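Local coordinates for subtilisin-like protein (Prochloron didemni, PDB 3ZXY) that probably acts as a subtilisin-like serine endopeptidase, this chain being the protease domain of the longer PatA protein, in an engineered variant, at residues A166-D169 and H170-L174; R88-Q91 and L92-A95; L225-Q228 and V229-G232; V130-C133 and R134-V138. The protein carries 1 engineered substitution. All coordinates share one frame; numbering follows the deposited sequence.

Interaction 1 of 4, residues A166-D169 and H170-L174; sequences AMDD and HGHPL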
loop_
_atom_site.group_PDB
_atom_site.type_symbol
_atom_site.label_atom_id
_atom_site.label_comp_id
_atom_site.label_asym_id
_atom_site.label_seq_id
_atom_site.Cartn_x
_atom_site.Cartn_y
_atom_site.Cartn_z
ATOM N N ALA A 166 0.474 -10.041 6.605
ATOM C CA ALA A 166 -0.671 -10.765 6.070
ATOM C C ALA A 166 -1.319 -11.681 7.094
ATOM O O ALA A 166 -0.626 -12.408 7.824
ATOM C CB ALA A 166 -0.257 -11.580 4.835
ATOM N N MET A 167 -2.649 -11.647 7.132
ATOM C CA MET A 167 -3.436 -12.553 7.943
ATOM C C MET A 167 -4.429 -13.291 7.045
ATOM O O MET A 167 -4.718 -12.873 5.913
ATOM C CB MET A 167 -4.145 -11.822 9.089
ATOM C CG MET A 167 -5.045 -10.715 8.635
ATOM S SD MET A 167 -5.955 -10.082 10.079
ATOM C CE MET A 167 -6.856 -8.731 9.332
ATOM N N ASP A 168 -4.941 -14.394 7.560
ATOM C CA ASP A 168 -5.989 -15.146 6.871
ATOM C C ASP A 168 -7.360 -14.578 7.217
ATOM O O ASP A 168 -7.465 -13.601 7.958
ATOM C CB ASP A 168 -5.877 -16.653 7.152
ATOM C CG ASP A 168 -6.154 -17.035 8.608
ATOM O OD1 ASP A 168 -6.798 -16.280 9.369
ATOM O OD2 ASP A 168 -5.729 -18.147 8.982
ATOM N N ASP A 169 -8.410 -15.183 6.671
ATOM C CA ASP A 169 -9.765 -14.652 6.853
ATOM C C ASP A 169 -10.323 -14.871 8.263
ATOM O O ASP A 169 -11.400 -14.356 8.577
ATOM C CB ASP A 169 -10.715 -15.228 5.793
ATOM C CG ASP A 169 -10.473 -14.636 4.405
ATOM O OD1 ASP A 169 -9.729 -13.629 4.275
ATOM O OD2 ASP A 169 -11.040 -15.182 3.432
ATOM N N HIS A 170 -9.613 -15.631 9.095
ATOM C CA HIS A 170 -9.967 -15.794 10.513
ATOM C C HIS A 170 -9.203 -14.876 11.428
ATOM O O HIS A 170 -9.352 -14.956 12.647
ATOM C CB HIS A 170 -9.729 -17.234 10.964
ATOM C CG HIS A 170 -10.421 -18.266 10.110
ATOM N ND1 HIS A 170 -9.744 -19.153 9.355
ATOM C CD2 HIS A 170 -11.771 -18.518 9.901
ATOM C CE1 HIS A 170 -10.618 -19.943 8.704
ATOM N NE2 HIS A 170 -11.860 -19.554 9.040
ATOM N N GLY A 171 -8.350 -14.018 10.868
ATOM C CA GLY A 171 -7.573 -13.077 11.660
ATOM C C GLY A 171 -6.288 -13.646 12.243
ATOM O O GLY A 171 -5.706 -13.062 13.159
ATOM N N HIS A 172 -5.819 -14.771 11.712
ATOM C CA HIS A 172 -4.561 -15.342 12.180
ATOM C C HIS A 172 -3.449 -14.937 11.260
ATOM O O HIS A 172 -3.623 -15.005 10.057
ATOM C CB HIS A 172 -4.633 -16.850 12.202
ATOM C CG HIS A 172 -5.778 -17.391 13.005
ATOM N ND1 HIS A 172 -6.590 -18.368 12.550
ATOM C CD2 HIS A 172 -6.242 -17.049 14.271
ATOM C CE1 HIS A 172 -7.519 -18.652 13.485
ATOM N NE2 HIS A 172 -7.308 -17.842 14.538
ATOM N N PRO A 173 -2.288 -14.536 11.811
ATOM C CA PRO A 173 -1.197 -14.215 10.907
ATOM C C PRO A 173 -0.791 -15.405 10.052
ATOM O O PRO A 173 -0.837 -16.549 10.522
ATOM C CB PRO A 173 -0.030 -13.841 11.834
ATOM C CG PRO A 173 -0.419 -14.299 13.184
ATOM C CD PRO A 173 -1.912 -14.375 13.226
ATOM N N LEU A 174 -0.433 -15.126 8.809
ATOM C CA LEU A 174 0.076 -16.178 7.925
ATOM C C LEU A 174 1.481 -16.556 8.367
ATOM O O LEU A 174 2.208 -15.709 8.878
ATOM C CB LEU A 174 0.123 -15.689 6.477
ATOM C CG LEU A 174 -1.194 -15.310 5.801
ATOM C CD1 LEU A 174 -0.952 -15.032 4.323
ATOM C CD2 LEU A 174 -2.264 -16.352 5.996
HETATM O O HOH W 1 -2.532 -18.564 9.273
#
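D168 and the residues from H170 to L174 meet in a tight local turn where strand 162-167 of the central parallel sheet ends and the chain doubles back. The side chain of D168 organises it. With CG between the backbone N and the carbonyl carbon (chi1 67°), OD1 sits over the turn and accepts from H170 N at 2.9 Å and from H172 N at 3.0 Å, the two donors arriving from opposite faces of the carboxylate plane. OD2 takes a water that also donates to P173 O. With an alanine in place of D168 the amides of H170 and H172 would probably lose their shared acceptor, and the turn would be less firmly held. D168 to G171 form a type I beta turn, closed by G171 N to D168 O at 3.1 Å. G171 has a positive phi (84°), where a CB would press on the preceding carbonyl. Backbone bonds continue the hairpin-like pairing past the turn: D168 N to H172 O, and L174 N to A166 O at 2.9 Å and almost perfectly straight. Beside the latter, L174 lays CD1 against A166 CB (3.6 Å) and CD2 near D168 CB, while E193 touches both D168 and L174 from a neighbouring loop.

Interaction 2 of 4, residues R88-Q91 and L92-A95; sequences RITQ and LDLA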
loop_
_atom_site.group_PDB
_atom_site.type_symbol
_atom_site.label_atom_id
_atom_site.label_comp_id
_atom_site.label_asym_id
_atom_site.label_seq_id
_atom_site.Cartn_x
_atom_site.Cartn_y
_atom_site.Cartn_z
ATOM N N ARG A 88 16.858 -7.046 -11.029
ATOM C CA ARG A 88 16.240 -6.436 -9.877
ATOM C C ARG A 88 16.354 -4.929 -9.981
ATOM O O ARG A 88 17.231 -4.396 -10.676
ATOM C CB ARG A 88 16.900 -6.898 -8.582
ATOM C CG ARG A 88 18.339 -6.439 -8.388
ATOM C CD ARG A 88 18.830 -6.686 -6.962
ATOM N NE ARG A 88 18.066 -5.917 -5.968
ATOM C CZ ARG A 88 18.555 -4.969 -5.164
ATOM N NH1 ARG A 88 19.840 -4.628 -5.211
ATOM N NH2 ARG A 88 17.743 -4.358 -4.301
ATOM N N ILE A 89 15.480 -4.233 -9.269
ATOM C CA ILE A 89 15.660 -2.790 -9.109
ATOM C C ILE A 89 16.297 -2.539 -7.744
ATOM O O ILE A 89 16.300 -3.415 -6.883
ATOM C CB ILE A 89 14.351 -2.004 -9.324
ATOM C CG1 ILE A 89 13.366 -2.229 -8.175
ATOM C CG2 ILE A 89 13.749 -2.404 -10.672
ATOM C CD1 ILE A 89 12.845 -0.942 -7.571
ATOM N N THR A 90 16.889 -1.360 -7.585
ATOM C CA THR A 90 17.690 -1.036 -6.411
ATOM C C THR A 90 16.928 -0.125 -5.452
ATOM O O THR A 90 15.865 0.408 -5.776
ATOM C CB THR A 90 18.970 -0.299 -6.816
ATOM O OG1 THR A 90 18.632 0.940 -7.450
ATOM C CG2 THR A 90 19.830 -1.145 -7.785
ATOM N N GLN A 91 17.492 0.051 -4.263
ATOM C CA GLN A 91 16.934 1.009 -3.309
ATOM C C GLN A 91 16.976 2.431 -3.864
ATOM O O GLN A 91 16.116 3.240 -3.528
ATOM C CB GLN A 91 17.672 0.927 -1.975
ATOM C CG GLN A 91 17.376 -0.362 -1.230
ATOM C CD GLN A 91 17.982 -0.389 0.159
ATOM O OE1 GLN A 91 18.150 0.661 0.800
ATOM N NE2 GLN A 91 18.340 -1.581 0.625
ATOM N N LEU A 92 17.948 2.733 -4.712
ATOM C CA LEU A 92 18.010 4.034 -5.376
ATOM C C LEU A 92 16.840 4.209 -6.347
ATOM O O LEU A 92 16.253 5.288 -6.426
ATOM C CB LEU A 92 19.346 4.226 -6.110
ATOM C CG LEU A 92 19.491 5.494 -6.972
ATOM C CD1 LEU A 92 19.282 6.761 -6.136
ATOM C CD2 LEU A 92 20.833 5.547 -7.696
ATOM N N ASP A 93 16.497 3.150 -7.080
ATOM C CA ASP A 93 15.336 3.183 -7.981
ATOM C C ASP A 93 14.043 3.429 -7.197
ATOM O O ASP A 93 13.156 4.156 -7.639
ATOM C CB ASP A 93 15.188 1.871 -8.767
ATOM C CG ASP A 93 16.345 1.600 -9.708
ATOM O OD1 ASP A 93 16.920 2.548 -10.314
ATOM O OD2 ASP A 93 16.691 0.403 -9.865
ATOM N N LEU A 94 13.920 2.771 -6.055
ATOM C CA LEU A 94 12.792 2.990 -5.140
ATOM C C LEU A 94 12.759 4.436 -4.699
ATOM O O LEU A 94 11.702 5.075 -4.705
ATOM C CB LEU A 94 12.884 2.117 -3.878
ATOM C CG LEU A 94 12.371 0.683 -3.902
ATOM C CD1 LEU A 94 12.616 0.013 -2.554
ATOM C CD2 LEU A 94 10.899 0.707 -4.247
ATOM N N ALA A 95 13.916 4.952 -4.295
ATOM C CA ALA A 95 13.989 6.336 -3.798
ATOM C C ALA A 95 13.537 7.316 -4.868
ATOM O O ALA A 95 12.819 8.274 -4.578
ATOM C CB ALA A 95 15.403 6.680 -3.323
#
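T90 and D93 exchange hydrogen bonds at the start of helix 91-103, each side chain accepting from the other's backbone amide. D93 N donates to T90 OG1 at 3.1 Å, and T90 N donates to D93 OD2 at 2.9 Å, a nearly straight bond (170°) that meets the oxygen from above the carboxylate plane. The threonine hydroxyl lies between the backbone N and the carbonyl carbon (chi1 62°), which turns OG1 back toward the first turn of the helix. This reciprocal pair is a capping box with T90 as N-cap: a short hydroxyl and a short carboxylate suit the two positions because each must reach only one turn along the backbone. The aspartate's negative charge near the N-terminus would probably interact favourably with the helix dipole, and its other oxygen, OD1, makes a salt bridge with R96. Main-chain bonds then begin the helix, from L94 N to T90 O at 3.1 Å and from A95 N to Q91 O at 2.9 Å. Among apolar contacts, the side chains of I89 and L94 cross at about a right angle, I89 CD1 lying 4.0 Å from L94 CG in the conformer described (L94 has a second). I89 CB also lies 3.4 Å from D93 OD2, so the isoleucine packs beside the aspartate. Q91 turns away, its amide bonded to D123 N and E115 instead, while A95 packs on W125 and A129 of helix 124-135.

Interaction 3 of 4, residues L225-Q228 and V229-G232; sequences LSEQ and VRRG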
loop_
_atom_site.group_PDB
_atom_site.type_symbol
_atom_site.label_atom_id
_atom_site.label_comp_id
_atom_site.label_asym_id
_atom_site.label_seq_id
_atom_site.Cartn_x
_atom_site.Cartn_y
_atom_site.Cartn_z
ATOM N N LEU A 225 -8.489 9.423 4.932
ATOM C CA LEU A 225 -8.191 10.774 4.451
ATOM C C LEU A 225 -9.402 11.418 3.795
ATOM O O LEU A 225 -9.650 12.601 3.965
ATOM C CB LEU A 225 -7.017 10.761 3.470
ATOM C CG LEU A 225 -5.651 10.396 4.028
ATOM C CD1 LEU A 225 -4.670 10.197 2.874
ATOM C CD2 LEU A 225 -5.170 11.497 4.962
ATOM N N SER A 226 -10.149 10.643 3.022
ATOM C CA SER A 226 -11.328 11.155 2.348
ATOM C C SER A 226 -12.361 11.614 3.380
ATOM O O SER A 226 -13.028 12.642 3.204
ATOM C CB SER A 226 -11.899 10.086 1.426
ATOM O OG SER A 226 -10.974 9.794 0.380
ATOM N N GLU A 227 -12.464 10.858 4.466
ATOM C CA GLU A 227 -13.344 11.251 5.559
ATOM C C GLU A 227 -12.890 12.551 6.217
ATOM O O GLU A 227 -13.714 13.384 6.573
ATOM C CB GLU A 227 -13.442 10.121 6.584
ATOM C CG GLU A 227 -14.695 10.214 7.440
ATOM C CD GLU A 227 -15.971 10.007 6.637
ATOM O OE1 GLU A 227 -15.948 9.276 5.608
ATOM O OE2 GLU A 227 -17.011 10.574 7.026
ATOM N N GLN A 228 -11.588 12.729 6.402
ATOM C CA GLN A 228 -11.087 13.979 6.937
ATOM C C GLN A 228 -11.523 15.147 6.068
ATOM O O GLN A 228 -11.992 16.165 6.585
ATOM C CB GLN A 228 -9.561 13.953 7.090
ATOM C CG GLN A 228 -9.075 13.037 8.197
ATOM C CD GLN A 228 -7.565 12.922 8.270
ATOM O OE1 GLN A 228 -6.870 13.054 7.278
ATOM N NE2 GLN A 228 -7.051 12.608 9.461
ATOM N N VAL A 229 -11.381 15.013 4.746
ATOM C CA VAL A 229 -11.798 16.069 3.821
ATOM C C VAL A 229 -13.299 16.376 3.989
ATOM O O VAL A 229 -13.720 17.535 4.040
ATOM C CB VAL A 229 -11.501 15.682 2.361
ATOM C CG1 VAL A 229 -12.051 16.708 1.377
ATOM C CG2 VAL A 229 -10.000 15.521 2.171
ATOM N N ARG A 230 -14.110 15.329 4.070
ATOM C CA ARG A 230 -15.546 15.516 4.230
ATOM C C ARG A 230 -15.864 16.315 5.497
ATOM O O ARG A 230 -16.777 17.150 5.514
ATOM C CB ARG A 230 -16.237 14.165 4.308
ATOM C CG ARG A 230 -17.662 14.295 4.759
ATOM C CD ARG A 230 -18.382 12.995 4.699
ATOM N NE ARG A 230 -19.741 13.221 5.142
ATOM C CZ ARG A 230 -20.244 12.802 6.290
ATOM N NH1 ARG A 230 -19.509 12.068 7.114
ATOM N NH2 ARG A 230 -21.509 13.052 6.564
ATOM N N ARG A 231 -15.103 16.057 6.552
ATOM C CA ARG A 231 -15.291 16.726 7.837
ATOM C C ARG A 231 -14.747 18.149 7.869
ATOM O O ARG A 231 -14.911 18.857 8.856
ATOM C CB ARG A 231 -14.663 15.912 8.961
ATOM C CG ARG A 231 -15.292 14.538 9.120
ATOM C CD ARG A 231 -14.493 13.716 10.113
ATOM N NE ARG A 231 -14.694 14.179 11.488
ATOM C CZ ARG A 231 -15.673 13.769 12.295
ATOM N NH1 ARG A 231 -16.577 12.903 11.855
ATOM N NH2 ARG A 231 -15.756 14.231 13.541
ATOM N N GLY A 232 -14.117 18.584 6.785
ATOM C CA GLY A 232 -13.551 19.922 6.709
ATOM C C GLY A 232 -12.154 20.035 7.282
ATOM O O GLY A 232 -11.673 21.150 7.506
HETATM O O HOH W 2 -17.374 11.786 9.359
#
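E227 OE2 lies at the edge of the R230 guanidinium, in its plane, and receives a hydrogen bond from NH1 at 2.9 Å that is part of a salt bridge. The carboxylate and guanidinium planes stand 61° apart, and NH1 meets OE2 nearly along the C-O bond direction; the contact is one NH1 to OE2 bond, not a two-pronged carboxylate-guanidinium pair. The R231 guanidinium has a water in its plane at the edge; NH1 donates to this water at 2.8 Å, and the water in turn donates to E227 OE2 at 2.7 Å. One glutamate oxygen thus joins two arginines, one directly and one through water. The two chains of the direct pair run side by side in the same direction: R230 is extended from CG to NE, whereas E227 bends at chi2 (66°), which brings OE2 over to R230 NH1.

These residues close helix 210-230, whose last turn is held by V229 N to L225 O, R230 N to S226 O and R231 N to E227 O. G232 then leaves helical geometry with a positive phi of 85° in a Schellman motif, a conformation glycine takes without a CB striking the preceding carbonyl; its N bonds to V229 O at 3.0 Å. Q228 OE1 accepts from D236 N, in the loop that follows the helix.

Replacing E227 with an alanine would probably leave R230 without its ionic partner and the bridging water without one of its anchors. Arginines near a helix C-terminus are likely to interact favourably with its dipole, and the carboxylate probably offsets part of their charge.

Interaction 4 of 4, residues V130-C133 and R134-V138; sequences VSLC and RQNNV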
loop_
_atom_site.group_PDB
_atom_site.type_symbol
_atom_site.label_atom_id
_atom_site.label_comp_id
_atom_site.label_asym_id
_atom_site.label_seq_id
_atom_site.Cartn_x
_atom_site.Cartn_y
_atom_site.Cartn_z
ATOM N N VAL A 130 12.507 8.502 2.327
ATOM C CA VAL A 130 11.519 8.240 3.372
ATOM C C VAL A 130 11.433 9.432 4.327
ATOM O O VAL A 130 10.342 9.802 4.772
ATOM C CB VAL A 130 11.832 6.918 4.097
ATOM C CG1 VAL A 130 10.895 6.705 5.281
ATOM C CG2 VAL A 130 11.702 5.772 3.118
ATOM N N SER A 131 12.569 10.053 4.615
ATOM C CA SER A 131 12.591 11.288 5.402
ATOM C C SER A 131 11.795 12.393 4.710
ATOM O O SER A 131 11.075 13.151 5.375
ATOM C CB SER A 131 14.037 11.731 5.656
ATOM O OG SER A 131 14.076 12.961 6.372
ATOM N N LEU A 132 11.905 12.486 3.384
ATOM C CA LEU A 132 11.144 13.464 2.597
ATOM C C LEU A 132 9.638 13.247 2.788
ATOM O O LEU A 132 8.880 14.211 2.939
ATOM C CB LEU A 132 11.506 13.359 1.108
ATOM C CG LEU A 132 10.763 14.273 0.129
ATOM C CD1 LEU A 132 11.219 15.710 0.326
ATOM C CD2 LEU A 132 10.964 13.829 -1.318
ATOM N N CYS A 133 9.202 11.993 2.758
ATOM C CA CYS A 133 7.798 11.689 3.027
ATOM C C CYS A 133 7.400 12.166 4.416
ATOM O O CYS A 133 6.334 12.771 4.597
ATOM C CB CYS A 133 7.535 10.191 2.930
ATOM S SG CYS A 133 7.684 9.567 1.250
ATOM N N ARG A 134 8.247 11.892 5.395
ATOM C CA ARG A 134 7.941 12.253 6.785
ATOM C C ARG A 134 7.842 13.771 6.924
ATOM O O ARG A 134 6.922 14.292 7.578
ATOM C CB ARG A 134 8.997 11.662 7.726
ATOM C CG ARG A 134 8.680 11.793 9.213
ATOM C CD ARG A 134 9.823 11.240 10.058
ATOM N NE ARG A 134 11.113 11.795 9.624
ATOM C CZ ARG A 134 11.566 13.030 9.882
ATOM N NH1 ARG A 134 10.868 13.891 10.625
ATOM N NH2 ARG A 134 12.752 13.404 9.403
ATOM N N GLN A 135 8.754 14.497 6.283
ATOM C CA GLN A 135 8.752 15.956 6.355
ATOM C C GLN A 135 7.567 16.615 5.622
ATOM O O GLN A 135 7.143 17.714 5.995
ATOM C CB GLN A 135 10.076 16.503 5.843
ATOM C CG GLN A 135 11.243 16.090 6.724
ATOM C CD GLN A 135 12.575 16.465 6.115
ATOM O OE1 GLN A 135 13.081 15.774 5.221
ATOM N NE2 GLN A 135 13.156 17.556 6.595
ATOM N N ASN A 136 7.033 15.944 4.600
ATOM C CA ASN A 136 5.897 16.447 3.817
ATOM C C ASN A 136 4.545 15.835 4.199
ATOM O O ASN A 136 3.533 16.086 3.532
ATOM C CB ASN A 136 6.147 16.213 2.328
ATOM C CG ASN A 136 7.110 17.227 1.739
ATOM O OD1 ASN A 136 6.704 18.304 1.282
ATOM N ND2 ASN A 136 8.387 16.920 1.798
ATOM N N ASN A 137 4.538 15.053 5.273
ATOM C CA ASN A 137 3.335 14.341 5.715
ATOM C C ASN A 137 2.671 13.507 4.605
ATOM O O ASN A 137 1.479 13.651 4.299
ATOM C CB ASN A 137 2.344 15.311 6.355
ATOM C CG ASN A 137 1.290 14.610 7.192
ATOM O OD1 ASN A 137 1.355 13.395 7.417
ATOM N ND2 ASN A 137 0.308 15.376 7.645
ATOM N N VAL A 138 3.477 12.639 4.008
ATOM C CA VAL A 138 3.039 11.685 2.999
ATOM C C VAL A 138 3.214 10.316 3.640
ATOM O O VAL A 138 4.293 10.021 4.151
ATOM C CB VAL A 138 3.912 11.793 1.731
ATOM C CG1 VAL A 138 3.561 10.704 0.719
ATOM C CG2 VAL A 138 3.801 13.187 1.120
#
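The C-terminal end of helix 124-135, where the chain turns toward strand 139-143, is one of the alpha-to-beta connections of the parallel subtilisin-like sheet. N136 is the first residue to leave helical geometry, and it bonds back to L132. L132 O accepts twice from N136, from ND2 at 3.0 Å in a nearly straight bond (169°) and from the backbone N at 3.0 Å, the two donors reaching it from opposite faces of the carbonyl plane. CG lies anti to the carbonyl carbon (chi1 -78°), which folds the side chain back toward L132 O, and the amide is turned at chi2 to hold that oxygen in its plane. Asparagine suits this place, its amide being short enough to return to the last turn and donate there. L132 CD1 also touches ND2, while the leucine packs on E99 and V102 of helix 91-103.

The backbone bonds of R134 N to V130 O and Q135 N to S131 O complete the helix. R134 bends at chi3, placing NH2 by S131 OG in a weak bond, and S131 O lies over one face of its guanidinium. N137 adopts a positive phi, a geometry asparagine tolerates well, and its amide binds D236 and Q238. On the buried side, C133 packs on I98, V102 and I109, and its CB lies 4.1 Å from V138 CB. C133 O is gripped by V138 N at 2.9 Å, with an N-H to oxygen angle of 174°.

Along the chain the order is interaction 2, 4, 1 and then 3, all within the one subtilase domain. Interactions 2 and 4 are neighbours, with centres about 18 Å apart: the first starts helix 91-103 and the second ends helix 124-135, and these two helices pack together. Interaction 3, at the end of helix 210-230, comes within about 7 Å of interaction 4 by nearest atoms, and D236 bonds to both, its N donating to Q228 and its OD1 accepting from N137. Interaction 1 stands apart, about 30 Å from each of the others between centres, where strand 162-167 leaves the sheet. They lie at helix ends and a strand exit around the parallel sheet.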